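Reticulocyte binding protein (Streptococcus agalactiae COH1, PDB 3FAW) probably hydrolyses alpha-1,6-glucosidic branch linkages in pullulan and related alpha-glucans, as a cell-wall-attached streptococcal pullulanase. Local coordinates at residues 270-275 with 616-621; 514-519 with 567-572; 299-304 with 673-678; 255-260 with 450-455. One frame throughout, in Å; residues are numbered along the deposited sequence.

How the interactions relate
From the N terminus, residues 255-260, ahead of the first barrel strand, meet 450-455 in interaction 4, closing a loop that takes in the first three barrel strands. The first strand, 270-275, pairs with the eighth, 616-621, in interaction 1, which completes the TIM barrel and crosses interaction 4. Interaction 3 joins 299-304, leading into helix 302-308, to 673-678 beyond the barrel, and crosses both. Interaction 2, between strands six and seven, begins after interaction 4 has closed and is nested within interactions 1 and 3. Interactions 1 and 2 share the barrel wall, touching through Phe616 N and Gln568 O, while interaction 3 packs on interaction 1 through Phe673.

Interaction 1: residues 270-275 with 616-621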
loop_
_atom_site.group_PDB
_atom_site.type_symbol
_atom_site.label_atom_id
_atom_site.label_comp_id
_atom_site.label_asym_id
_atom_site.label_seq_id
_atom_site.Cartn_x
_atom_site.Cartn_y
_atom_site.Cartn_z
ATOM N N ILE A 270 11.265 8.128 3.174
ATOM C CA ILE A 270 10.133 7.983 2.256
ATOM C C ILE A 270 9.095 9.083 2.481
ATOM O O ILE A 270 8.770 9.422 3.621
ATOM C CB ILE A 270 9.473 6.580 2.406
ATOM C CG1 ILE A 270 10.486 5.481 2.067
ATOM C CG2 ILE A 270 8.225 6.450 1.526
ATOM C CD1 ILE A 270 9.984 4.059 2.333
ATOM N N TYR A 271 8.584 9.625 1.378
ATOM C CA TYR A 271 7.598 10.703 1.391
ATOM C C TYR A 271 6.327 10.222 0.686
ATOM O O TYR A 271 6.357 9.945 -0.515
ATOM C CB TYR A 271 8.184 11.927 0.679
ATOM C CG TYR A 271 7.333 13.179 0.732
ATOM C CD1 TYR A 271 7.381 14.033 1.832
ATOM C CD2 TYR A 271 6.496 13.521 -0.332
ATOM C CE1 TYR A 271 6.604 15.191 1.878
ATOM C CE2 TYR A 271 5.715 14.667 -0.295
ATOM C CZ TYR A 271 5.775 15.501 0.808
ATOM O OH TYR A 271 5.001 16.638 0.841
ATOM N N GLU A 272 5.222 10.119 1.431
ATOM C CA GLU A 272 3.965 9.566 0.899
ATOM C C GLU A 272 3.004 10.636 0.371
ATOM O O GLU A 272 2.424 11.392 1.152
ATOM C CB GLU A 272 3.253 8.721 1.961
ATOM C CG GLU A 272 2.044 7.930 1.419
ATOM C CD GLU A 272 1.055 7.514 2.497
ATOM O OE1 GLU A 272 0.891 8.253 3.488
ATOM O OE2 GLU A 272 0.426 6.445 2.347
ATOM N N ALA A 273 2.815 10.658 -0.950
ATOM C CA ALA A 273 1.924 11.620 -1.613
ATOM C C ALA A 273 0.902 10.965 -2.556
ATOM O O ALA A 273 1.173 9.940 -3.187
ATOM C CB ALA A 273 2.752 12.648 -2.385
ATOM N N HIS A 274 -0.275 11.579 -2.630
ATOM C CA HIS A 274 -1.310 11.254 -3.611
ATOM C C HIS A 274 -1.174 12.243 -4.786
ATOM O O HIS A 274 -0.996 13.445 -4.574
ATOM C CB HIS A 274 -2.674 11.395 -2.933
ATOM C CG HIS A 274 -3.829 10.884 -3.733
ATOM N ND1 HIS A 274 -4.386 11.592 -4.776
ATOM C CD2 HIS A 274 -4.571 9.759 -3.604
ATOM C CE1 HIS A 274 -5.405 10.912 -5.271
ATOM N NE2 HIS A 274 -5.539 9.796 -4.577
ATOM N N VAL A 275 -1.247 11.731 -6.015
ATOM C CA VAL A 275 -0.967 12.531 -7.223
ATOM C C VAL A 275 -1.930 13.708 -7.410
ATOM O O VAL A 275 -1.531 14.779 -7.878
ATOM C CB VAL A 275 -0.974 11.651 -8.497
ATOM C CG1 VAL A 275 -0.818 12.505 -9.754
ATOM C CG2 VAL A 275 0.134 10.610 -8.423
ATOM N N PHE A 616 9.791 7.359 7.630
ATOM C CA PHE A 616 8.614 7.576 6.786
ATOM C C PHE A 616 7.942 8.900 7.158
ATOM O O PHE A 616 7.682 9.152 8.331
ATOM C CB PHE A 616 7.631 6.418 6.984
ATOM C CG PHE A 616 6.411 6.477 6.104
ATOM C CD1 PHE A 616 6.414 5.877 4.852
ATOM C CD2 PHE A 616 5.247 7.097 6.544
ATOM C CE1 PHE A 616 5.287 5.909 4.049
ATOM C CE2 PHE A 616 4.119 7.140 5.743
ATOM C CZ PHE A 616 4.138 6.539 4.495
ATOM N N ILE A 617 7.664 9.729 6.151
ATOM C CA ILE A 617 7.009 11.020 6.344
ATOM C C ILE A 617 5.763 11.111 5.462
ATOM O O ILE A 617 5.824 10.849 4.262
ATOM C CB ILE A 617 7.966 12.193 5.996
ATOM C CG1 ILE A 617 9.196 12.188 6.915
ATOM C CG2 ILE A 617 7.244 13.535 6.085
ATOM C CD1 ILE A 617 8.894 12.461 8.383
ATOM N N HIS A 618 4.632 11.472 6.063
ATOM C CA HIS A 618 3.399 11.722 5.313
ATOM C C HIS A 618 3.474 13.083 4.628
ATOM O O HIS A 618 3.908 14.056 5.236
ATOM C CB HIS A 618 2.190 11.675 6.257
ATOM C CG HIS A 618 0.885 12.020 5.601
ATOM N ND1 HIS A 618 -0.053 12.942 5.915
ATOM C CD2 HIS A 618 0.411 11.360 4.488
ATOM C CE1 HIS A 618 -1.063 12.830 4.991
ATOM N NE2 HIS A 618 -0.756 11.870 4.140
ATOM N N SER A 619 3.051 13.163 3.368
ATOM C CA SER A 619 3.044 14.447 2.668
ATOM C C SER A 619 2.218 15.455 3.455
ATOM O O SER A 619 1.049 15.208 3.755
ATOM C CB SER A 619 2.494 14.311 1.249
ATOM O OG SER A 619 2.460 15.558 0.585
ATOM N N GLY A 620 2.846 16.575 3.802
ATOM C CA GLY A 620 2.213 17.605 4.616
ATOM C C GLY A 620 2.596 17.547 6.085
ATOM O O GLY A 620 2.363 18.501 6.830
ATOM N N GLN A 621 3.171 16.420 6.508
ATOM C CA GLN A 621 3.674 16.271 7.874
ATOM C C GLN A 621 4.782 17.289 8.147
ATOM O O GLN A 621 4.977 17.709 9.286
ATOM C CB GLN A 621 4.182 14.840 8.099
ATOM C CG GLN A 621 4.528 14.479 9.547
ATOM C CD GLN A 621 5.044 13.052 9.675
ATOM O OE1 GLN A 621 4.582 12.147 8.979
ATOM N NE2 GLN A 621 6.014 12.847 10.565
HETATM O O HOH W 1 -0.463 11.297 1.278
#
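Phe616 packs against Ile270 and Glu272 at the closing seam of a TIM barrel, where the eighth strand, 614-618, runs parallel to the first, 269-273. Three successive bridges, Ile270 with Phe616, Tyr271 with Ile617 and Glu272 with His618, establish the register. With CG anti to the backbone N (chi1 -176°), the Phe616 ring lies by the first strand, its CD1 3.8 Å from Ile270 CG2. Phe616 CZ reaches Glu272 CB at 3.5 Å. Ile617 next contributes its backbone: its N donates to Ile270 O (2.8 Å, N-H...O 160°) and its O accepts from Glu272 N (3.0 Å, 164°), the alternation expected of a parallel ladder. His618 returns to the Phe616 face, where Glu272 OE1 stands 3.3 Å from His618 CD2, at the edge of the imidazole. The other carboxylate oxygen, Glu272 OE2, bonds His573 ND1. A bridging water donates to Glu272 O and accepts weakly from His618 NE2. Glu272 O also receives Ser619 N at 2.9 Å, so two donors satisfy it in a buried setting. Ser619 N also lies over a face of the Tyr271 ring, while Ser619 OG comes within 2.8 Å of Tyr271 OH, a hydroxyl that bonds Glu622 OE2. Gly620 has positive phi as the third residue of a type II turn from His618 to Gln621, with backbone angles at which a side chain would collide with the carbonyl O of Ser619. Gln621 N closes the turn on His618 O, and its side chain doubles the link, Gln621 OE1 accepting from His618 N at 3.0 Å.

Interaction 2: residues 514-519 with 567-572; sequences GVFSDD and VQYIAA
Val567, Phe516 and Tyr569 carry this contact between the sixth and seventh strands of the TIM barrel, where the segments pass from paired backbone into side-chain packing. Val567 has the largest buried surface of the three. It sits in a parallel bridge with Phe516, its N donating to Val515 O at 2.8 Å and its O accepting from Ser517 N at 2.9 Å, so the two bonds lie before and after Phe516. With CG1 anti to the backbone N (chi1 -174°), Val567 lays that methyl over a face of the Phe516 ring, 4.2 Å from the ring centroid, a CH-pi contact. Its other methyl, Val567 CG2, rests 3.8 Å from Gly514 C. Phe516 in turn directs an edge at Tyr569: CD1 stands 3.6 Å above the plane of the Tyr569 ring, over its centre, and planes 64° apart with centroids 4.8 Å apart identify a T-shaped pair. With CG between the backbone N and the carbonyl carbon (chi1 84°), the Tyr569 ring stands against Phe516 CD1. The tyrosine uses its own edge as well, CE1 lying 3.5 Å from Ser517 O, and its OH bonds Arg521. Beyond the ladder, one water donates to both Ser517 OG and Gln568 OE1, joining two side chains that are too far apart for a direct bond; Gln568 NE2 bonds Asn550 O. Ser517 occupies the N-cap position of helix 518-525, whose Ile520 touches Gln568. Strand 614-618 borders the other side of strand 566-568, and its Phe616 packs on Val567 and Tyr569 and meets Phe516 edge-to-face.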
loop_
_atom_site.group_PDB
_atom_site.type_symbol
_atom_site.label_atom_id
_atom_site.label_comp_id
_atom_site.label_asym_id
_atom_site.label_seq_id
_atom_site.Cartn_x
_atom_site.Cartn_y
_atom_site.Cartn_z
ATOM N N GLY A 514 10.212 -4.471 4.936
ATOM C CA GLY A 514 9.995 -3.809 6.234
ATOM C C GLY A 514 8.528 -3.484 6.483
ATOM O O GLY A 514 7.764 -3.288 5.543
ATOM N N VAL A 515 8.125 -3.432 7.751
ATOM C CA VAL A 515 6.729 -3.153 8.099
ATOM C C VAL A 515 6.584 -1.900 8.961
ATOM O O VAL A 515 7.479 -1.551 9.738
ATOM C CB VAL A 515 6.062 -4.336 8.840
ATOM C CG1 VAL A 515 6.048 -5.585 7.954
ATOM C CG2 VAL A 515 6.756 -4.598 10.173
ATOM N N PHE A 516 5.437 -1.239 8.821
ATOM C CA PHE A 516 5.120 -0.054 9.615
ATOM C C PHE A 516 5.082 -0.374 11.103
ATOM O O PHE A 516 4.521 -1.389 11.509
ATOM C CB PHE A 516 3.786 0.558 9.169
ATOM C CG PHE A 516 3.885 1.322 7.886
ATOM C CD1 PHE A 516 4.253 2.660 7.891
ATOM C CD2 PHE A 516 3.646 0.697 6.667
ATOM C CE1 PHE A 516 4.359 3.372 6.705
ATOM C CE2 PHE A 516 3.756 1.398 5.476
ATOM C CZ PHE A 516 4.114 2.737 5.495
ATOM N N SER A 517 5.691 0.499 11.899
ATOM C CA SER A 517 5.704 0.351 13.346
ATOM C C SER A 517 4.566 1.139 13.997
ATOM O O SER A 517 4.703 2.328 14.294
ATOM C CB SER A 517 7.049 0.790 13.923
ATOM O OG SER A 517 7.083 0.598 15.327
ATOM N N ASP A 518 3.445 0.462 14.226
ATOM C CA ASP A 518 2.320 1.072 14.941
ATOM C C ASP A 518 2.646 1.376 16.413
ATOM O O ASP A 518 2.025 2.251 17.017
ATOM C CB ASP A 518 1.034 0.229 14.816
ATOM C CG ASP A 518 1.227 -1.241 15.177
ATOM O OD1 ASP A 518 2.361 -1.759 15.121
ATOM O OD2 ASP A 518 0.214 -1.896 15.493
ATOM N N ASP A 519 3.630 0.671 16.970
ATOM C CA ASP A 519 4.056 0.871 18.358
ATOM C C ASP A 519 4.672 2.254 18.596
ATOM O O ASP A 519 4.325 2.928 19.567
ATOM C CB ASP A 519 5.055 -0.215 18.770
ATOM C CG ASP A 519 5.137 -0.401 20.275
ATOM O OD1 ASP A 519 4.083 -0.361 20.938
ATOM O OD2 ASP A 519 6.253 -0.616 20.793
ATOM N N VAL A 567 9.631 0.235 9.712
ATOM C CA VAL A 567 9.326 1.523 9.107
ATOM C C VAL A 567 8.779 2.447 10.201
ATOM O O VAL A 567 7.677 2.230 10.709
ATOM C CB VAL A 567 8.298 1.392 7.966
ATOM C CG1 VAL A 567 8.115 2.728 7.261
ATOM C CG2 VAL A 567 8.727 0.312 6.970
ATOM N N GLN A 568 9.562 3.464 10.562
ATOM C CA GLN A 568 9.204 4.396 11.642
ATOM C C GLN A 568 8.300 5.506 11.115
ATOM O O GLN A 568 8.662 6.218 10.173
ATOM C CB GLN A 568 10.457 5.035 12.250
ATOM C CG GLN A 568 11.538 4.059 12.728
ATOM C CD GLN A 568 11.231 3.420 14.076
ATOM O OE1 GLN A 568 10.074 3.242 14.447
ATOM N NE2 GLN A 568 12.278 3.060 14.808
ATOM N N TYR A 569 7.126 5.657 11.725
ATOM C CA TYR A 569 6.189 6.701 11.322
ATOM C C TYR A 569 5.265 7.134 12.454
ATOM O O TYR A 569 5.054 6.397 13.428
ATOM C CB TYR A 569 5.365 6.252 10.110
ATOM C CG TYR A 569 4.133 5.405 10.395
ATOM C CD1 TYR A 569 4.188 4.293 11.235
ATOM C CD2 TYR A 569 2.922 5.693 9.776
ATOM C CE1 TYR A 569 3.054 3.506 11.467
ATOM C CE2 TYR A 569 1.795 4.920 9.995
ATOM C CZ TYR A 569 1.863 3.826 10.837
ATOM O OH TYR A 569 0.731 3.063 11.044
ATOM N N ILE A 570 4.730 8.341 12.311
ATOM C CA ILE A 570 3.689 8.845 13.212
ATOM C C ILE A 570 2.444 9.356 12.467
ATOM O O ILE A 570 1.432 9.666 13.095
ATOM C CB ILE A 570 4.233 9.927 14.176
ATOM C CG1 ILE A 570 4.967 11.043 13.413
ATOM C CG2 ILE A 570 5.142 9.282 15.216
ATOM C CD1 ILE A 570 5.444 12.186 14.292
ATOM N N ALA A 571 2.507 9.421 11.138
ATOM C CA ALA A 571 1.338 9.789 10.330
ATOM C C ALA A 571 1.419 9.211 8.921
ATOM O O ALA A 571 2.488 8.816 8.453
ATOM C CB ALA A 571 1.193 11.288 10.268
ATOM N N ALA A 572 0.269 9.176 8.258
ATOM C CA ALA A 572 0.148 8.693 6.884
ATOM C C ALA A 572 -1.172 9.201 6.315
ATOM O O ALA A 572 -1.876 9.957 6.977
ATOM C CB ALA A 572 0.197 7.181 6.846
HETATM O O HOH W 2 9.557 1.210 16.084
#

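Interaction 3: residues 299-304 with 673-678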
loop_
_atom_site.group_PDB
_atom_site.type_symbol
_atom_site.label_atom_id
_atom_site.label_comp_id
_atom_site.label_asym_id
_atom_site.label_seq_id
_atom_site.Cartn_x
_atom_site.Cartn_y
_atom_site.Cartn_z
ATOM N N SER A 299 5.361 16.712 -11.608
ATOM C CA SER A 299 6.767 16.982 -11.950
ATOM C C SER A 299 7.172 18.448 -11.754
ATOM O O SER A 299 8.341 18.744 -11.467
ATOM C CB SER A 299 7.070 16.560 -13.389
ATOM O OG SER A 299 6.306 17.315 -14.307
ATOM N N GLU A 300 6.206 19.353 -11.905
ATOM C CA GLU A 300 6.435 20.789 -11.726
ATOM C C GLU A 300 6.690 21.191 -10.267
ATOM O O GLU A 300 7.049 22.340 -10.001
ATOM C CB GLU A 300 5.245 21.596 -12.265
ATOM C CG GLU A 300 4.902 21.328 -13.728
ATOM C CD GLU A 300 3.834 22.271 -14.263
ATOM O OE1 GLU A 300 4.066 23.503 -14.285
ATOM O OE2 GLU A 300 2.762 21.783 -14.670
ATOM N N LYS A 301 6.493 20.256 -9.335
ATOM C CA LYS A 301 6.699 20.507 -7.906
ATOM C C LYS A 301 7.747 19.592 -7.254
ATOM O O LYS A 301 7.811 19.498 -6.026
ATOM C CB LYS A 301 5.352 20.377 -7.174
ATOM C CG LYS A 301 4.381 21.514 -7.469
ATOM C CD LYS A 301 4.997 22.854 -7.069
ATOM C CE LYS A 301 3.979 23.946 -6.890
ATOM N NZ LYS A 301 4.631 25.142 -6.297
ATOM N N LEU A 302 8.575 18.942 -8.071
ATOM C CA LEU A 302 9.626 18.043 -7.570
ATOM C C LEU A 302 10.813 18.779 -6.946
ATOM O O LEU A 302 11.497 18.227 -6.081
ATOM C CB LEU A 302 10.134 17.115 -8.684
ATOM C CG LEU A 302 9.140 16.099 -9.260
ATOM C CD1 LEU A 302 9.765 15.349 -10.452
ATOM C CD2 LEU A 302 8.650 15.120 -8.199
ATOM N N ASP A 303 11.069 20.006 -7.397
ATOM C CA ASP A 303 12.122 20.844 -6.815
ATOM C C ASP A 303 11.918 21.025 -5.306
ATOM O O ASP A 303 12.872 20.942 -4.533
ATOM C CB ASP A 303 12.179 22.211 -7.513
ATOM C CG ASP A 303 12.915 22.171 -8.857
ATOM O OD1 ASP A 303 13.330 21.078 -9.305
ATOM O OD2 ASP A 303 13.081 23.250 -9.472
ATOM N N TYR A 304 10.671 21.255 -4.899
ATOM C CA TYR A 304 10.305 21.336 -3.480
ATOM C C TYR A 304 10.740 20.094 -2.700
ATOM O O TYR A 304 11.302 20.202 -1.606
ATOM C CB TYR A 304 8.790 21.513 -3.334
ATOM C CG TYR A 304 8.279 21.398 -1.908
ATOM C CD1 TYR A 304 8.311 22.497 -1.049
ATOM C CD2 TYR A 304 7.762 20.196 -1.423
ATOM C CE1 TYR A 304 7.847 22.403 0.256
ATOM C CE2 TYR A 304 7.295 20.090 -0.109
ATOM C CZ TYR A 304 7.342 21.201 0.722
ATOM O OH TYR A 304 6.888 21.126 2.016
ATOM N N PHE A 673 -2.843 19.538 -0.926
ATOM C CA PHE A 673 -1.625 20.012 -0.294
ATOM C C PHE A 673 -1.700 21.542 -0.299
ATOM O O PHE A 673 -1.926 22.151 -1.344
ATOM C CB PHE A 673 -0.405 19.506 -1.078
ATOM C CG PHE A 673 0.925 19.800 -0.430
ATOM C CD1 PHE A 673 1.493 18.903 0.465
ATOM C CD2 PHE A 673 1.628 20.954 -0.749
ATOM C CE1 PHE A 673 2.733 19.164 1.048
ATOM C CE2 PHE A 673 2.867 21.225 -0.170
ATOM C CZ PHE A 673 3.417 20.333 0.729
ATOM N N ASP A 674 -1.545 22.145 0.880
ATOM C CA ASP A 674 -1.604 23.600 1.052
ATOM C C ASP A 674 -0.232 24.208 0.770
ATOM O O ASP A 674 0.646 24.195 1.634
ATOM C CB ASP A 674 -2.055 23.925 2.479
ATOM C CG ASP A 674 -2.345 25.407 2.698
ATOM O OD1 ASP A 674 -1.836 26.272 1.943
ATOM O OD2 ASP A 674 -3.086 25.701 3.654
ATOM N N TRP A 675 -0.049 24.738 -0.439
ATOM C CA TRP A 675 1.261 25.247 -0.864
ATOM C C TRP A 675 1.660 26.553 -0.182
ATOM O O TRP A 675 2.845 26.769 0.107
ATOM C CB TRP A 675 1.323 25.383 -2.388
ATOM C CG TRP A 675 1.545 24.068 -3.027
ATOM C CD1 TRP A 675 0.605 23.263 -3.591
ATOM C CD2 TRP A 675 2.787 23.367 -3.119
ATOM N NE1 TRP A 675 1.185 22.110 -4.048
ATOM C CE2 TRP A 675 2.526 22.146 -3.773
ATOM C CE3 TRP A 675 4.100 23.656 -2.721
ATOM C CZ2 TRP A 675 3.529 21.212 -4.036
ATOM C CZ3 TRP A 675 5.094 22.727 -2.983
ATOM C CH2 TRP A 675 4.801 21.518 -3.634
ATOM N N ALA A 676 0.678 27.411 0.078
ATOM C CA ALA A 676 0.913 28.648 0.826
ATOM C C ALA A 676 1.428 28.337 2.230
ATOM O O ALA A 676 2.438 28.893 2.668
ATOM C CB ALA A 676 -0.363 29.474 0.899
ATOM N N ALA A 677 0.729 27.444 2.925
ATOM C CA ALA A 677 1.128 27.015 4.266
ATOM C C ALA A 677 2.522 26.384 4.269
ATOM O O ALA A 677 3.272 26.532 5.232
ATOM C CB ALA A 677 0.098 26.029 4.838
ATOM N N ALA A 678 2.859 25.684 3.185
ATOM C CA ALA A 678 4.151 25.027 3.043
ATOM C C ALA A 678 5.293 25.971 2.644
ATOM O O ALA A 678 6.425 25.763 3.065
ATOM C CB ALA A 678 4.046 23.882 2.034
#
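An aromatic cluster of Tyr304, Phe673 and Trp675, extended by Lys301, joins the start of helix 302-308, on the outside of the barrel, to the short helix 675-679 that follows the barrel strands. Trp675 is its hub. Lys301 and the indole slide past each other in opposite directions. The lysine chain bends at chi2 (-59°), which puts CD over the indole; CE follows 3.8 Å from the centroid of the six-membered ring. Lys301 NZ follows at 4.1 Å from that centroid, only 16° off the ring normal, which meets the geometry of a cation-pi pair. On the opposite face of Trp675 lies Phe673 CD2. The indole also turns its edge to Tyr304: CZ3 is 3.6 Å from Tyr304 CG, and planes 77° apart mark a T-shaped stack. Phe673 approaches Tyr304 tip to tip, its CZ 3.8 Å from Tyr304 OH, in an offset edge-to-face pair. Ala678 CB also touches Tyr304 OH, at 4.0 Å. The polar ends look to other partners, Tyr304 OH to Glu622 and Trp675 NE1 to Phe278 O. Cohesion between the segments therefore rests on dispersion and ring electrostatics, with the ammonium probably drawn to the electron-rich indole face.

Interaction 4: residues 255-260 with 450-455; sequences SFAKIA and KVDGFR
Asp452 OD1 accepts from Ala257 N at 2.8 Å, with an N-H...O angle of 163°. The donor arrives on the syn side of the carboxylate, 23° out of its plane. The other oxygen, Asp452 OD2, is gripped by His380 NE2 and Val386 N, so three donors hold the carboxylate and fix its orientation, and would tend to stabilise its negative charge. Ala257 CB leans on the same group, 3.2 Å from Asp452 OD1. Next to this bond, Phe256 packs against the turn that leads from helix 432-449 into the fourth barrel strand. Lys450, the first residue to leave the helical conformation, has positive phi. Its side chain crosses the phenyl ring at about a right angle and places CD over one face, 3.9 Å from the ring centroid, as a CH-pi contact. Phe256 CE1 comes within 3.4 Å of Lys450 CA and equally close, 3.4 Å, to Val451 O, which lies near the ring plane at its edge. The amine itself turns back to Ser447 O, so the aliphatic part of Lys450 makes the contact; its CB also meets Ser255 O at 3.5 Å. The segment 255-260 thus lies at the N-terminal end of strand 453-456 just before the barrel begins, with Thr446 of helix 432-449 touching Phe256, strand 385-390 bonding Asp452, and His312 of strand 312-315 touching Ile259.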
loop_
_atom_site.group_PDB
_atom_site.type_symbol
_atom_site.label_atom_id
_atom_site.label_comp_id
_atom_site.label_asym_id
_atom_site.label_seq_id
_atom_site.Cartn_x
_atom_site.Cartn_y
_atom_site.Cartn_z
ATOM N N SER A 255 15.874 4.812 -16.500
ATOM C CA SER A 255 16.755 3.962 -15.702
ATOM C C SER A 255 16.323 4.017 -14.251
ATOM O O SER A 255 15.542 4.880 -13.867
ATOM C CB SER A 255 18.206 4.439 -15.809
ATOM O OG SER A 255 18.585 4.667 -17.157
ATOM N N PHE A 256 16.851 3.108 -13.439
ATOM C CA PHE A 256 16.584 3.126 -12.002
ATOM C C PHE A 256 17.257 4.313 -11.326
ATOM O O PHE A 256 18.138 4.959 -11.904
ATOM C CB PHE A 256 17.023 1.813 -11.353
ATOM C CG PHE A 256 16.216 0.636 -11.803
ATOM C CD1 PHE A 256 14.897 0.490 -11.390
ATOM C CD2 PHE A 256 16.759 -0.311 -12.660
ATOM C CE1 PHE A 256 14.135 -0.593 -11.809
ATOM C CE2 PHE A 256 16.003 -1.397 -13.089
ATOM C CZ PHE A 256 14.687 -1.538 -12.661
ATOM N N ALA A 257 16.832 4.598 -10.101
ATOM C CA ALA A 257 17.306 5.777 -9.382
ATOM C C ALA A 257 18.811 5.735 -9.132
ATOM O O ALA A 257 19.410 4.661 -9.064
ATOM C CB ALA A 257 16.565 5.926 -8.063
ATOM N N LYS A 258 19.408 6.918 -9.013
ATOM C CA LYS A 258 20.783 7.064 -8.546
ATOM C C LYS A 258 20.771 7.978 -7.318
ATOM O O LYS A 258 20.980 9.188 -7.417
ATOM C CB LYS A 258 21.680 7.619 -9.657
ATOM C CG LYS A 258 21.731 6.725 -10.900
ATOM C CD LYS A 258 22.648 7.299 -11.974
ATOM C CE LYS A 258 22.544 6.518 -13.282
ATOM N NZ LYS A 258 21.216 6.663 -13.939
ATOM N N ILE A 259 20.502 7.372 -6.164
ATOM C CA ILE A 259 20.398 8.092 -4.895
ATOM C C ILE A 259 21.784 8.137 -4.249
ATOM O O ILE A 259 22.412 7.095 -4.048
ATOM C CB ILE A 259 19.409 7.394 -3.922
ATOM C CG1 ILE A 259 18.070 7.086 -4.609
ATOM C CG2 ILE A 259 19.168 8.258 -2.692
ATOM C CD1 ILE A 259 17.143 6.234 -3.774
ATOM N N ALA A 260 22.258 9.340 -3.932
ATOM C CA ALA A 260 23.587 9.514 -3.339
ATOM C C ALA A 260 23.648 8.886 -1.949
ATOM O O ALA A 260 22.767 9.115 -1.124
ATOM C CB ALA A 260 23.947 10.992 -3.261
ATOM N N LYS A 450 10.807 1.360 -14.305
ATOM C CA LYS A 450 12.029 1.538 -13.496
ATOM C C LYS A 450 11.725 1.989 -12.065
ATOM O O LYS A 450 12.340 2.924 -11.539
ATOM C CB LYS A 450 13.020 2.492 -14.177
ATOM C CG LYS A 450 13.406 2.096 -15.594
ATOM C CD LYS A 450 14.064 0.727 -15.676
ATOM C CE LYS A 450 14.485 0.409 -17.105
ATOM N NZ LYS A 450 14.491 -1.048 -17.386
ATOM N N VAL A 451 10.773 1.297 -11.443
ATOM C CA VAL A 451 10.333 1.609 -10.088
ATOM C C VAL A 451 11.385 1.149 -9.072
ATOM O O VAL A 451 12.007 0.094 -9.232
ATOM C CB VAL A 451 8.956 0.963 -9.795
ATOM C CG1 VAL A 451 8.569 1.133 -8.339
ATOM C CG2 VAL A 451 7.902 1.568 -10.705
ATOM N N ASP A 452 11.588 1.958 -8.036
ATOM C CA ASP A 452 12.675 1.732 -7.083
ATOM C C ASP A 452 12.221 1.027 -5.806
ATOM O O ASP A 452 13.049 0.626 -4.991
ATOM C CB ASP A 452 13.338 3.058 -6.745
ATOM C CG ASP A 452 13.806 3.786 -7.980
ATOM O OD1 ASP A 452 14.802 3.337 -8.588
ATOM O OD2 ASP A 452 13.162 4.790 -8.350
ATOM N N GLY A 453 10.913 0.876 -5.639
ATOM C CA GLY A 453 10.365 0.189 -4.481
ATOM C C GLY A 453 8.861 0.056 -4.539
ATOM O O GLY A 453 8.216 0.637 -5.410
ATOM N N PHE A 454 8.307 -0.713 -3.605
ATOM C CA PHE A 454 6.866 -0.953 -3.530
ATOM C C PHE A 454 6.377 -0.924 -2.086
ATOM O O PHE A 454 7.090 -1.367 -1.173
ATOM C CB PHE A 454 6.516 -2.315 -4.152
ATOM C CG PHE A 454 6.779 -2.390 -5.628
ATOM C CD1 PHE A 454 5.818 -1.972 -6.542
ATOM C CD2 PHE A 454 7.992 -2.870 -6.103
ATOM C CE1 PHE A 454 6.062 -2.037 -7.905
ATOM C CE2 PHE A 454 8.245 -2.933 -7.459
ATOM C CZ PHE A 454 7.281 -2.514 -8.364
ATOM N N ARG A 455 5.165 -0.402 -1.886
ATOM C CA ARG A 455 4.476 -0.468 -0.591
ATOM C C ARG A 455 3.228 -1.331 -0.715
ATOM O O ARG A 455 2.359 -1.040 -1.524
ATOM C CB ARG A 455 4.064 0.920 -0.079
ATOM C CG ARG A 455 3.682 0.904 1.407
ATOM C CD ARG A 455 2.447 1.704 1.787
ATOM N NE ARG A 455 1.199 1.150 1.277
ATOM C CZ ARG A 455 0.001 1.274 1.857
ATOM N NH1 ARG A 455 -0.169 1.913 3.007
ATOM N NH2 ARG A 455 -1.051 0.728 1.278
#